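PDB 6N9J: clostripain-related protein from Bacteroides thetaiotaomicron, which probably cleaves peptide bonds in proteins outside the cell, as a secreted cysteine protease of the clostripain (C11) family. Local coordinates for residues 49-54 and 79-84; 57-62 and 70-75; 252-257 and 305-310; 288-293 and 344-349. All coordinates share one frame; numbering follows the deposited sequence.

Contact 1 (49-54 and 79-84); sequences LVYMDK and DAQNSV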
loop_
_atom_site.group_PDB
_atom_site.type_symbol
_atom_site.label_atom_id
_atom_site.label_comp_id
_atom_site.label_asym_id
_atom_site.label_seq_id
_atom_site.Cartn_x
_atom_site.Cartn_y
_atom_site.Cartn_z
ATOM N N LEU A 49 0.339 17.455 -3.574
ATOM C CA LEU A 49 1.479 17.406 -4.478
ATOM C C LEU A 49 1.480 16.079 -5.239
ATOM O O LEU A 49 1.074 15.054 -4.713
ATOM C CB LEU A 49 2.792 17.586 -3.709
ATOM C CG LEU A 49 3.220 19.033 -3.352
ATOM C CD1 LEU A 49 2.108 19.900 -2.803
ATOM C CD2 LEU A 49 4.380 19.029 -2.366
ATOM N N VAL A 50 1.900 16.103 -6.495
ATOM C CA VAL A 50 1.948 14.886 -7.290
ATOM C C VAL A 50 3.280 14.813 -8.022
ATOM O O VAL A 50 3.619 15.716 -8.813
ATOM C CB VAL A 50 0.788 14.807 -8.323
ATOM C CG1 VAL A 50 0.793 13.460 -9.039
ATOM C CG2 VAL A 50 -0.561 15.053 -7.672
ATOM N N TYR A 51 4.040 13.759 -7.731
ATOM C CA TYR A 51 5.215 13.411 -8.522
ATOM C C TYR A 51 4.819 12.352 -9.541
ATOM O O TYR A 51 4.407 11.251 -9.176
ATOM C CB TYR A 51 6.363 12.896 -7.655
ATOM C CG TYR A 51 7.484 12.309 -8.489
ATOM C CD1 TYR A 51 8.427 13.132 -9.092
ATOM C CD2 TYR A 51 7.585 10.929 -8.694
ATOM C CE1 TYR A 51 9.445 12.608 -9.869
ATOM C CE2 TYR A 51 8.601 10.395 -9.465
ATOM C CZ TYR A 51 9.528 11.232 -10.047
ATOM O OH TYR A 51 10.543 10.700 -10.821
ATOM N N MET A 52 4.944 12.682 -10.815
ATOM C CA MET A 52 4.377 11.847 -11.870
ATOM C C MET A 52 5.445 11.372 -12.848
ATOM O O MET A 52 6.039 12.182 -13.568
ATOM C CB MET A 52 3.287 12.626 -12.607
ATOM C CG MET A 52 2.938 12.096 -13.983
ATOM S SD MET A 52 1.656 10.852 -13.942
ATOM C CE MET A 52 0.181 11.843 -13.981
ATOM N N ASP A 53 5.713 10.065 -12.861
ATOM C CA ASP A 53 6.667 9.514 -13.827
ATOM C C ASP A 53 5.994 8.432 -14.663
ATOM O O ASP A 53 5.736 7.335 -14.180
ATOM C CB ASP A 53 7.915 8.957 -13.124
ATOM C CG ASP A 53 8.949 8.413 -14.105
ATOM O OD1 ASP A 53 8.828 8.678 -15.322
ATOM O OD2 ASP A 53 9.910 7.737 -13.668
ATOM N N LYS A 54 5.705 8.768 -15.918
ATOM C CA LYS A 54 5.086 7.847 -16.866
ATOM C C LYS A 54 6.076 7.383 -17.928
ATOM O O LYS A 54 5.708 6.646 -18.840
ATOM C CB LYS A 54 3.892 8.506 -17.560
ATOM C CG LYS A 54 2.680 8.752 -16.682
ATOM C CD LYS A 54 1.626 9.555 -17.446
ATOM C CE LYS A 54 1.358 8.945 -18.822
ATOM N NZ LYS A 54 0.307 9.679 -19.578
ATOM N N ASP A 79 14.813 15.215 -15.725
ATOM C CA ASP A 79 15.164 14.318 -16.821
ATOM C C ASP A 79 14.530 12.964 -16.555
ATOM O O ASP A 79 14.151 12.674 -15.422
ATOM C CB ASP A 79 16.679 14.169 -16.963
ATOM C CG ASP A 79 17.317 15.342 -17.670
ATOM O OD1 ASP A 79 17.222 15.407 -18.915
ATOM O OD2 ASP A 79 17.921 16.191 -16.983
ATOM N N ALA A 80 14.402 12.144 -17.595
ATOM C CA ALA A 80 13.996 10.752 -17.418
ATOM C C ALA A 80 14.859 10.124 -16.336
ATOM O O ALA A 80 16.083 10.231 -16.382
ATOM C CB ALA A 80 14.124 9.976 -18.727
ATOM N N GLN A 81 14.228 9.504 -15.344
ATOM C CA GLN A 81 14.991 8.963 -14.225
ATOM C C GLN A 81 14.344 7.743 -13.595
ATOM O O GLN A 81 13.173 7.461 -13.821
ATOM C CB GLN A 81 15.192 10.041 -13.162
ATOM C CG GLN A 81 13.906 10.584 -12.583
ATOM C CD GLN A 81 14.169 11.728 -11.619
ATOM O OE1 GLN A 81 15.307 12.186 -11.478
ATOM N NE2 GLN A 81 13.123 12.196 -10.952
ATOM N N ASN A 82 15.129 7.019 -12.807
ATOM C CA ASN A 82 14.661 5.829 -12.104
ATOM C C ASN A 82 13.947 6.230 -10.827
ATOM O O ASN A 82 14.584 6.544 -9.816
ATOM C CB ASN A 82 15.827 4.897 -11.785
ATOM C CG ASN A 82 15.408 3.695 -10.942
ATOM O OD1 ASN A 82 14.219 3.382 -10.818
ATOM N ND2 ASN A 82 16.390 3.017 -10.362
ATOM N N SER A 83 12.620 6.198 -10.872
ATOM C CA SER A 83 11.804 6.720 -9.785
ATOM C C SER A 83 11.736 5.811 -8.554
ATOM O O SER A 83 11.066 6.150 -7.578
ATOM C CB SER A 83 10.389 7.011 -10.299
ATOM O OG SER A 83 10.432 7.990 -11.320
ATOM N N VAL A 84 12.419 4.669 -8.594
ATOM C CA VAL A 84 12.496 3.813 -7.414
ATOM C C VAL A 84 13.952 3.680 -6.940
ATOM O O VAL A 84 14.275 2.819 -6.123
ATOM C CB VAL A 84 11.881 2.411 -7.677
ATOM C CG1 VAL A 84 10.407 2.546 -8.073
ATOM C CG2 VAL A 84 12.638 1.694 -8.737
HETATM O O HOH W 1 11.207 9.001 -16.671
#

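Contact 2 (57-62 and 70-75); sequences NPKLIR and VVQDVI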
loop_
_atom_site.group_PDB
_atom_site.type_symbol
_atom_site.label_atom_id
_atom_site.label_comp_id
_atom_site.label_asym_id
_atom_site.label_seq_id
_atom_site.Cartn_x
_atom_site.Cartn_y
_atom_site.Cartn_z
ATOM N N ASN A 57 9.573 12.783 -19.257
ATOM C CA ASN A 57 10.253 13.676 -18.336
ATOM C C ASN A 57 9.370 13.948 -17.123
ATOM O O ASN A 57 8.436 14.743 -17.189
ATOM C CB ASN A 57 10.640 14.988 -19.036
ATOM C CG ASN A 57 11.621 14.777 -20.192
ATOM O OD1 ASN A 57 12.536 13.955 -20.117
ATOM N ND2 ASN A 57 11.422 15.522 -21.273
ATOM N N PRO A 58 9.660 13.263 -16.008
ATOM C CA PRO A 58 8.878 13.390 -14.775
ATOM C C PRO A 58 8.701 14.840 -14.328
ATOM O O PRO A 58 9.443 15.736 -14.761
ATOM C CB PRO A 58 9.707 12.605 -13.758
ATOM C CG PRO A 58 10.416 11.577 -14.589
ATOM C CD PRO A 58 10.757 12.291 -15.870
ATOM N N LYS A 59 7.693 15.058 -13.492
ATOM C CA LYS A 59 7.408 16.378 -12.961
ATOM C C LYS A 59 6.879 16.246 -11.540
ATOM O O LYS A 59 6.280 15.226 -11.177
ATOM C CB LYS A 59 6.400 17.119 -13.845
ATOM C CG LYS A 59 5.072 16.384 -14.010
ATOM C CD LYS A 59 4.124 17.090 -14.983
ATOM C CE LYS A 59 2.815 16.303 -15.116
ATOM N NZ LYS A 59 1.780 16.974 -15.973
ATOM N N LEU A 60 7.138 17.268 -10.738
ATOM C CA LEU A 60 6.559 17.380 -9.409
ATOM C C LEU A 60 5.653 18.595 -9.435
ATOM O O LEU A 60 6.133 19.706 -9.645
ATOM C CB LEU A 60 7.647 17.524 -8.338
ATOM C CG LEU A 60 7.197 17.835 -6.907
ATOM C CD1 LEU A 60 6.484 16.639 -6.312
ATOM C CD2 LEU A 60 8.374 18.255 -6.028
ATOM N N ILE A 61 4.347 18.397 -9.269
ATOM C CA ILE A 61 3.420 19.529 -9.277
ATOM C C ILE A 61 2.635 19.677 -7.995
ATOM O O ILE A 61 2.627 18.800 -7.128
ATOM C CB ILE A 61 2.383 19.439 -10.416
ATOM C CG1 ILE A 61 1.546 18.173 -10.271
ATOM C CG2 ILE A 61 3.055 19.522 -11.770
ATOM C CD1 ILE A 61 0.474 18.024 -11.320
ATOM N N ARG A 62 1.963 20.809 -7.903
ATOM C CA ARG A 62 0.990 21.070 -6.864
ATOM C C ARG A 62 -0.307 21.508 -7.530
ATOM O O ARG A 62 -0.291 22.338 -8.452
ATOM C CB ARG A 62 1.492 22.147 -5.900
ATOM C CG ARG A 62 0.457 22.584 -4.874
ATOM C CD ARG A 62 0.962 23.723 -3.999
ATOM N NE ARG A 62 0.003 24.039 -2.946
ATOM C CZ ARG A 62 -0.981 24.924 -3.071
ATOM N NH1 ARG A 62 -1.129 25.594 -4.208
ATOM N NH2 ARG A 62 -1.815 25.139 -2.060
ATOM N N VAL A 70 -8.937 23.865 -11.394
ATOM C CA VAL A 70 -7.694 23.466 -10.740
ATOM C C VAL A 70 -6.519 23.625 -11.709
ATOM O O VAL A 70 -6.594 23.223 -12.871
ATOM C CB VAL A 70 -7.760 22.014 -10.224
ATOM C CG1 VAL A 70 -6.443 21.615 -9.593
ATOM C CG2 VAL A 70 -8.896 21.856 -9.215
ATOM N N VAL A 71 -5.439 24.229 -11.225
ATOM C CA VAL A 71 -4.259 24.492 -12.035
ATOM C C VAL A 71 -3.066 23.697 -11.519
ATOM O O VAL A 71 -2.851 23.617 -10.309
ATOM C CB VAL A 71 -3.921 25.993 -12.032
ATOM C CG1 VAL A 71 -2.564 26.256 -12.683
ATOM C CG2 VAL A 71 -5.031 26.775 -12.727
ATOM N N GLN A 72 -2.302 23.098 -12.430
ATOM C CA GLN A 72 -1.117 22.325 -12.061
ATOM C C GLN A 72 0.156 23.172 -11.998
ATOM O O GLN A 72 0.871 23.297 -12.991
ATOM C CB GLN A 72 -0.909 21.180 -13.054
ATOM C CG GLN A 72 -2.107 20.251 -13.187
ATOM C CD GLN A 72 -1.920 19.199 -14.264
ATOM O OE1 GLN A 72 -0.799 18.779 -14.554
ATOM N NE2 GLN A 72 -3.024 18.776 -14.873
ATOM N N ASP A 73 0.440 23.752 -10.836
ATOM C CA ASP A 73 1.685 24.494 -10.656
ATOM C C ASP A 73 2.863 23.522 -10.605
ATOM O O ASP A 73 2.865 22.570 -9.822
ATOM C CB ASP A 73 1.649 25.352 -9.388
ATOM C CG ASP A 73 0.832 26.641 -9.561
ATOM O OD1 ASP A 73 0.605 27.075 -10.715
ATOM O OD2 ASP A 73 0.430 27.231 -8.531
ATOM N N VAL A 74 3.855 23.769 -11.447
ATOM C CA VAL A 74 5.047 22.939 -11.497
ATOM C C VAL A 74 6.105 23.417 -10.495
ATOM O O VAL A 74 6.592 24.551 -10.561
ATOM C CB VAL A 74 5.644 22.928 -12.923
ATOM C CG1 VAL A 74 6.925 22.091 -12.969
ATOM C CG2 VAL A 74 4.604 22.430 -13.922
ATOM N N ILE A 75 6.439 22.537 -9.559
ATOM C CA ILE A 75 7.472 22.795 -8.568
ATOM C C ILE A 75 8.837 22.471 -9.152
ATOM O O ILE A 75 9.765 23.269 -9.087
ATOM C CB ILE A 75 7.238 21.958 -7.303
ATOM C CG1 ILE A 75 5.861 22.286 -6.723
ATOM C CG2 ILE A 75 8.363 22.175 -6.290
ATOM C CD1 ILE A 75 5.379 21.313 -5.680
#

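Contact 3 (252-257 and 305-310); sequences AAATRD and NHYKEM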
loop_
_atom_site.group_PDB
_atom_site.type_symbol
_atom_site.label_atom_id
_atom_site.label_comp_id
_atom_site.label_asym_id
_atom_site.label_seq_id
_atom_site.Cartn_x
_atom_site.Cartn_y
_atom_site.Cartn_z
ATOM N N ALA A 252 3.671 -8.091 18.151
ATOM C CA ALA A 252 4.862 -8.939 18.103
ATOM C C ALA A 252 5.066 -9.666 19.430
ATOM O O ALA A 252 5.387 -10.847 19.445
ATOM C CB ALA A 252 6.091 -8.108 17.755
ATOM N N ALA A 253 4.872 -8.958 20.540
ATOM C CA ALA A 253 4.987 -9.560 21.866
ATOM C C ALA A 253 3.885 -10.600 22.104
ATOM O O ALA A 253 4.126 -11.635 22.711
ATOM C CB ALA A 253 4.947 -8.485 22.948
ATOM N N ALA A 254 2.675 -10.331 21.618
ATOM C CA ALA A 254 1.587 -11.298 21.760
ATOM C C ALA A 254 1.862 -12.522 20.893
ATOM O O ALA A 254 1.492 -13.631 21.253
ATOM C CB ALA A 254 0.250 -10.673 21.393
ATOM N N THR A 255 2.523 -12.315 19.755
ATOM C CA THR A 255 2.881 -13.414 18.859
ATOM C C THR A 255 3.879 -14.369 19.504
ATOM O O THR A 255 3.735 -15.584 19.414
ATOM C CB THR A 255 3.470 -12.888 17.533
ATOM O OG1 THR A 255 2.475 -12.129 16.841
ATOM C CG2 THR A 255 3.943 -14.044 16.642
ATOM N N ARG A 256 4.888 -13.808 20.157
ATOM C CA ARG A 256 5.930 -14.598 20.788
ATOM C C ARG A 256 5.322 -15.534 21.821
ATOM O O ARG A 256 5.668 -16.708 21.879
ATOM C CB ARG A 256 6.977 -13.692 21.431
ATOM C CG ARG A 256 7.665 -12.773 20.428
ATOM C CD ARG A 256 8.736 -11.890 21.061
ATOM N NE ARG A 256 8.605 -11.816 22.511
ATOM C CZ ARG A 256 8.707 -10.693 23.213
ATOM N NH1 ARG A 256 8.943 -9.541 22.596
ATOM N NH2 ARG A 256 8.569 -10.725 24.535
ATOM N N ASP A 257 4.385 -15.014 22.604
ATOM C CA ASP A 257 3.730 -15.799 23.641
ATOM C C ASP A 257 2.946 -16.970 23.063
ATOM O O ASP A 257 2.900 -18.049 23.663
ATOM C CB ASP A 257 2.804 -14.909 24.468
ATOM C CG ASP A 257 3.557 -13.849 25.239
ATOM O OD1 ASP A 257 4.808 -13.844 25.185
ATOM O OD2 ASP A 257 2.894 -13.018 25.893
ATOM N N ASN A 305 -6.486 -15.875 22.989
ATOM C CA ASN A 305 -7.520 -14.869 23.184
ATOM C C ASN A 305 -6.896 -13.503 23.448
ATOM O O ASN A 305 -7.500 -12.487 23.161
ATOM C CB ASN A 305 -8.460 -15.262 24.330
ATOM C CG ASN A 305 -9.269 -16.518 24.020
ATOM O OD1 ASN A 305 -9.441 -16.888 22.857
ATOM N ND2 ASN A 305 -9.772 -17.175 25.062
ATOM N N HIS A 306 -5.687 -13.489 24.003
ATOM C CA HIS A 306 -4.958 -12.250 24.195
ATOM C C HIS A 306 -4.416 -11.743 22.855
ATOM O O HIS A 306 -4.443 -10.547 22.576
ATOM C CB HIS A 306 -3.809 -12.428 25.179
ATOM C CG HIS A 306 -2.954 -11.206 25.312
ATOM N ND1 HIS A 306 -3.313 -10.125 26.087
ATOM C CD2 HIS A 306 -1.769 -10.878 24.738
ATOM C CE1 HIS A 306 -2.386 -9.191 25.998
ATOM N NE2 HIS A 306 -1.438 -9.623 25.185
ATOM N N TYR A 307 -3.921 -12.670 22.036
ATOM C CA TYR A 307 -3.417 -12.329 20.716
ATOM C C TYR A 307 -4.495 -11.651 19.881
ATOM O O TYR A 307 -4.227 -10.667 19.201
ATOM C CB TYR A 307 -2.894 -13.570 19.980
ATOM C CG TYR A 307 -2.430 -13.245 18.585
ATOM C CD1 TYR A 307 -1.144 -12.774 18.359
ATOM C CD2 TYR A 307 -3.283 -13.377 17.493
ATOM C CE1 TYR A 307 -0.719 -12.454 17.092
ATOM C CE2 TYR A 307 -2.865 -13.053 16.219
ATOM C CZ TYR A 307 -1.582 -12.596 16.026
ATOM O OH TYR A 307 -1.153 -12.263 14.764
ATOM N N LYS A 308 -5.713 -12.184 19.930
ATOM C CA LYS A 308 -6.805 -11.610 19.148
ATOM C C LYS A 308 -7.081 -10.165 19.568
ATOM O O LYS A 308 -7.383 -9.326 18.724
ATOM C CB LYS A 308 -8.072 -12.450 19.282
ATOM C CG LYS A 308 -7.943 -13.836 18.647
ATOM C CD LYS A 308 -9.299 -14.472 18.391
ATOM C CE LYS A 308 -10.064 -14.704 19.682
ATOM N NZ LYS A 308 -11.445 -15.218 19.428
ATOM N N GLU A 309 -6.973 -9.885 20.864
ATOM C CA GLU A 309 -7.152 -8.519 21.360
ATOM C C GLU A 309 -6.095 -7.585 20.789
ATOM O O GLU A 309 -6.418 -6.504 20.324
ATOM C CB GLU A 309 -7.102 -8.470 22.889
ATOM C CG GLU A 309 -8.052 -9.425 23.601
ATOM C CD GLU A 309 -9.502 -8.978 23.549
ATOM O OE1 GLU A 309 -9.818 -8.057 22.760
ATOM O OE2 GLU A 309 -10.323 -9.546 24.310
ATOM N N MET A 310 -4.834 -8.010 20.838
ATOM C CA MET A 310 -3.738 -7.211 20.317
ATOM C C MET A 310 -3.872 -7.061 18.817
ATOM O O MET A 310 -3.506 -6.036 18.251
ATOM C CB MET A 310 -2.388 -7.843 20.662
ATOM C CG MET A 310 -2.097 -7.914 22.148
ATOM S SD MET A 310 -2.092 -6.332 23.028
ATOM C CE MET A 310 -3.713 -6.374 23.759
HETATM O O HOH W 2 1.229 -12.721 14.504
#

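Contact 4 (288-293 and 344-349); sequences HDLMGL and VSTYIL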
loop_
_atom_site.group_PDB
_atom_site.type_symbol
_atom_site.label_atom_id
_atom_site.label_comp_id
_atom_site.label_asym_id
_atom_site.label_seq_id
_atom_site.Cartn_x
_atom_site.Cartn_y
_atom_site.Cartn_z
ATOM N N HIS A 288 -0.445 -15.420 2.954
ATOM C CA HIS A 288 -1.544 -16.026 3.698
ATOM C C HIS A 288 -2.076 -15.095 4.774
ATOM O O HIS A 288 -1.351 -14.238 5.267
ATOM C CB HIS A 288 -1.094 -17.346 4.339
ATOM C CG HIS A 288 -0.812 -18.423 3.341
ATOM N ND1 HIS A 288 0.437 -18.623 2.794
ATOM C CD2 HIS A 288 -1.628 -19.332 2.764
ATOM C CE1 HIS A 288 0.381 -19.622 1.931
ATOM N NE2 HIS A 288 -0.862 -20.074 1.898
ATOM N N ASP A 289 -3.333 -15.283 5.160
ATOM C CA ASP A 289 -3.908 -14.451 6.201
ATOM C C ASP A 289 -3.254 -14.714 7.563
ATOM O O ASP A 289 -3.248 -15.847 8.070
ATOM C CB ASP A 289 -5.418 -14.661 6.281
ATOM C CG ASP A 289 -6.086 -13.687 7.237
ATOM O OD1 ASP A 289 -6.277 -12.487 6.875
ATOM O OD2 ASP A 289 -6.418 -14.129 8.352
ATOM N N LEU A 290 -2.721 -13.644 8.155
ATOM C CA LEU A 290 -1.998 -13.726 9.423
ATOM C C LEU A 290 -2.834 -14.307 10.568
ATOM O O LEU A 290 -2.335 -15.132 11.336
ATOM C CB LEU A 290 -1.470 -12.343 9.820
ATOM C CG LEU A 290 -0.755 -12.270 11.172
ATOM C CD1 LEU A 290 0.540 -13.065 11.146
ATOM C CD2 LEU A 290 -0.488 -10.840 11.560
ATOM N N MET A 291 -4.094 -13.884 10.691
ATOM C CA MET A 291 -4.952 -14.439 11.743
ATOM C C MET A 291 -5.216 -15.919 11.489
ATOM O O MET A 291 -5.269 -16.717 12.426
ATOM C CB MET A 291 -6.282 -13.679 11.852
ATOM C CG MET A 291 -7.241 -14.269 12.925
ATOM S SD MET A 291 -6.609 -14.230 14.621
ATOM C CE MET A 291 -7.013 -12.556 15.102
ATOM N N GLY A 292 -5.383 -16.269 10.213
ATOM C CA GLY A 292 -5.624 -17.643 9.807
ATOM C C GLY A 292 -4.443 -18.506 10.172
ATOM O O GLY A 292 -4.606 -19.631 10.644
ATOM N N LEU A 293 -3.244 -17.964 10.004
ATOM C CA LEU A 293 -2.042 -18.679 10.427
ATOM C C LEU A 293 -2.017 -18.940 11.941
ATOM O O LEU A 293 -1.732 -20.055 12.376
ATOM C CB LEU A 293 -0.782 -17.915 10.019
ATOM C CG LEU A 293 0.548 -18.528 10.479
ATOM C CD1 LEU A 293 0.689 -19.939 9.967
ATOM C CD2 LEU A 293 1.744 -17.694 10.045
ATOM N N VAL A 344 -4.739 -8.700 6.826
ATOM C CA VAL A 344 -3.275 -8.631 6.833
ATOM C C VAL A 344 -2.650 -9.947 6.358
ATOM O O VAL A 344 -3.136 -11.028 6.693
ATOM C CB VAL A 344 -2.729 -8.278 8.243
ATOM C CG1 VAL A 344 -1.208 -8.116 8.212
ATOM C CG2 VAL A 344 -3.365 -7.004 8.748
ATOM N N SER A 345 -1.585 -9.861 5.566
ATOM C CA SER A 345 -0.918 -11.079 5.094
ATOM C C SER A 345 0.385 -11.323 5.839
ATOM O O SER A 345 0.890 -10.448 6.544
ATOM C CB SER A 345 -0.633 -11.018 3.592
ATOM O OG SER A 345 0.570 -10.309 3.340
ATOM N N THR A 346 0.920 -12.523 5.661
ATOM C CA THR A 346 2.170 -12.925 6.268
ATOM C C THR A 346 2.808 -14.015 5.411
ATOM O O THR A 346 2.125 -14.686 4.625
ATOM C CB THR A 346 1.964 -13.460 7.709
ATOM O OG1 THR A 346 3.230 -13.740 8.320
ATOM C CG2 THR A 346 1.141 -14.739 7.689
ATOM N N TYR A 347 4.116 -14.188 5.566
ATOM C CA TYR A 347 4.799 -15.315 4.965
ATOM C C TYR A 347 4.820 -16.502 5.939
ATOM O O TYR A 347 5.107 -16.342 7.132
ATOM C CB TYR A 347 6.214 -14.923 4.565
ATOM C CG TYR A 347 6.963 -16.017 3.860
ATOM C CD1 TYR A 347 6.536 -16.485 2.623
ATOM C CD2 TYR A 347 8.100 -16.576 4.417
ATOM C CE1 TYR A 347 7.212 -17.488 1.966
ATOM C CE2 TYR A 347 8.791 -17.587 3.765
ATOM C CZ TYR A 347 8.342 -18.036 2.540
ATOM O OH TYR A 347 9.022 -19.041 1.887
ATOM N N ILE A 348 4.500 -17.686 5.431
ATOM C CA ILE A 348 4.601 -18.903 6.237
ATOM C C ILE A 348 5.894 -19.635 5.903
ATOM O O ILE A 348 6.012 -20.215 4.821
ATOM C CB ILE A 348 3.404 -19.828 6.002
ATOM C CG1 ILE A 348 2.112 -19.165 6.495
ATOM C CG2 ILE A 348 3.635 -21.177 6.660
ATOM C CD1 ILE A 348 0.849 -19.935 6.135
ATOM N N LEU A 349 6.867 -19.588 6.811
ATOM C CA LEU A 349 8.154 -20.249 6.584
ATOM C C LEU A 349 7.949 -21.717 6.251
ATOM O O LEU A 349 7.281 -22.443 6.981
ATOM C CB LEU A 349 9.065 -20.112 7.805
ATOM C CG LEU A 349 9.584 -18.693 8.067
ATOM C CD1 LEU A 349 10.138 -18.570 9.480
ATOM C CD2 LEU A 349 10.641 -18.313 7.038
HETATM O O HOH W 3 3.010 -17.773 3.310
#

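Contact 1 (49-54 and 79-84)
Tyr-51 and Asp-53 reach from the end of strand 46-53 to Gln-81 and Ser-83, in the loop between strand 76-77 and helix 86-99. The loop is thereby tied to the end of an inner strand of the central mixed sheet, in what is probably the caspase-like fold of clan CD.

The hydrogen bonds form a chain of donors running one way. The amide NE2 of Gln-81 donates to Tyr-51 OH at 3.0 Å, nearly straight at 161° and close to the plane of the amide. Tyr-51 OH in turn donates to Ser-83 OG at 2.8 Å, and both partners lie at the ring's edge near its plane. Ser-83 OG then donates to Asp-53 OD2; the modelled 2.4 Å is very short, so its exact length is doubtful.

The torsions suit this. Tyr-51 and Asp-53 both hold CG anti to the backbone N (chi1 170° for the tyrosine), and both side chains leave the strand toward the loop.

Outside the pair, Ser-83 N donates to Asp-130, and Tyr-16 meets the Tyr-51 ring. A water accepts a weak bond from Gln-81 N and lies 2.8 Å from Asp-53 OD1, a bond it probably donates.

Contact 2 (57-62 and 70-75)
Leu-60 and Ile-75 pack against each other where the beta hairpin of strands 59-65 and 70-74 turns its corner. Here a buried leucine and three backbone bonds make the firm part. Leu-60 CD2 lies 3.9 Å from Ile-75 CG2, while Ile-75 CD1 runs on to Arg-62 CB at 4.0 Å. Ile-75 N donates to Leu-60 O at 2.8 Å, and Arg-62 exchanges two bonds with Asp-73 in a hydrogen-bonded antiparallel pair, Arg-62 N to Asp-73 O being 2.8 Å. The side chains of that pair share one face, where Asp-73 forms a salt bridge with Arg-64 and Arg-62 NH2 bonds Asn-47. An alanine in place of Leu-60 would probably leave a gap beside Ile-75 CG2 and Tyr-78, and leave the isoleucine freer to shift.

The opposite face is nearer solvent. Ile-61 sets CG2 anti to its carbonyl carbon, beside the backbone N, and this methyl meets CG2 of the exposed Val-74 at 3.9 Å. Ile-61 CD1 touches Gln-72 at CB, CG and, nearer still, OE1, which takes only a weak bond from Lys-59 NZ at 3.5 Å.

The chemistry implies that main-chain bonds and the packing of Leu-60 on Ile-75 hold this end of the hairpin, while the weak Lys-59 to Gln-72 bond probably adds little.

Contact 3 (252-257 and 305-310)
Tyr-307 carries CG anti to its backbone N (chi1 177°) and Thr-255 sets OG1 anti to its carbonyl carbon (chi1 -63°), and the two side chains lie side by side, pointing the same way. The tyrosine's edge meets the other helix, its CE1 standing 3.2 Å from Thr-255 OG1. Helices 252-257 and 305-310 run antiparallel at 163°, with axes 9.1 Å apart where they come closest.

Between them the small Ala-254 faces the other helix, consistent with the close approach of the axes. Its CB fills the spot between Met-310 CG at 3.7 Å, His-306 CD2 at 3.9 Å and Tyr-307 CD1, also at 3.9 Å, so one methyl touches three side chains.

The polar atoms are joined through a water. It donates to Thr-255 OG1 at 2.7 Å and also reaches Tyr-307 OH, at a modelled distance short enough to be doubtful.

An alanine in place of Tyr-307 would probably leave the water without the phenol hydroxyl, strip the ring edge from Thr-255 OG1 and Ala-254 CB, and open a gap toward Leu-290 and Met-294. The chemistry is thus mainly apolar, with Thr-255 OG1 bonded to Leu-251 O of its own helix and to a water that probably also links Tyr-307 OH.

Contact 4 (288-293 and 344-349)
The imidazole of His-288 has Ile-348 CD1 over one face, a CH-pi contact 3.9 Å from the ring centroid and 30° off its normal; the two side chains cross at about a right angle. At the ring's edge, in its plane, a water sits 2.8 Å from ND1. That water accepts from Ile-348 N at 2.6 Å and gives a weak bond to Thr-346 O, so it links ring to backbone and probably helps to hold the imidazole's rotation.

Strands 288-289 and 345-346 form a short antiparallel pairing. His-288 and Thr-346 exchange two backbone bonds, and Leu-290 N adds a third, to Val-344 O, at 3.0 Å and nearly straight (175°). The next residue pair, Asp-289 with Ser-345, is non-hydrogen-bonded.

Asp-289 is the N-cap of helix 290-297. Its OD2 accepts from Gly-292 N at 3.0 Å, met on the anti side of the carboxylate, while OD1 is taken up by Tyr-279 OH and Glu-342 N.

On the apolar side Leu-290 CD1 rests 3.7 Å from Thr-346 CB. Leu-293 slides past Ile-348 in the opposite direction, CD1 to CG1 3.8 Å, and its CD2 reaches Thr-346 CG2 at the same distance.

Thr-346 OG1 is held by Glu-167, in helix 166-171, and Val-166 there touches Leu-290, Val-344 and Thr-346. Helix 166-171 thus packs on the strand 345-346 side and on Leu-290, while helix 301-314 meets the first turn of helix 290-297 through Tyr-307 and Tyr-311.

In the fold
Contacts 1 and 2 lie on one side of the chain's centre, contacts 3 and 4 on the opposite side, with the centres of contacts 1 and 3 about 41 Å apart. Contacts 1 and 2 share the central sheet: strands 46-53 and 59-65 are neighbours in it and bond through Val-50 and Ile-61. Contacts 3 and 4 alternate along the chain and meet where Tyr-307 packs on Leu-290. Contact 2 is partly buried at the sheet's edge; the other three are buried. Their chemistry differs accordingly: a run of side-chain hydrogen bonds in contact 1, backbone pairing with aliphatic packing in 2, apolar helix packing in 3, and a mixture of strand pairing, helix capping and packing in 4.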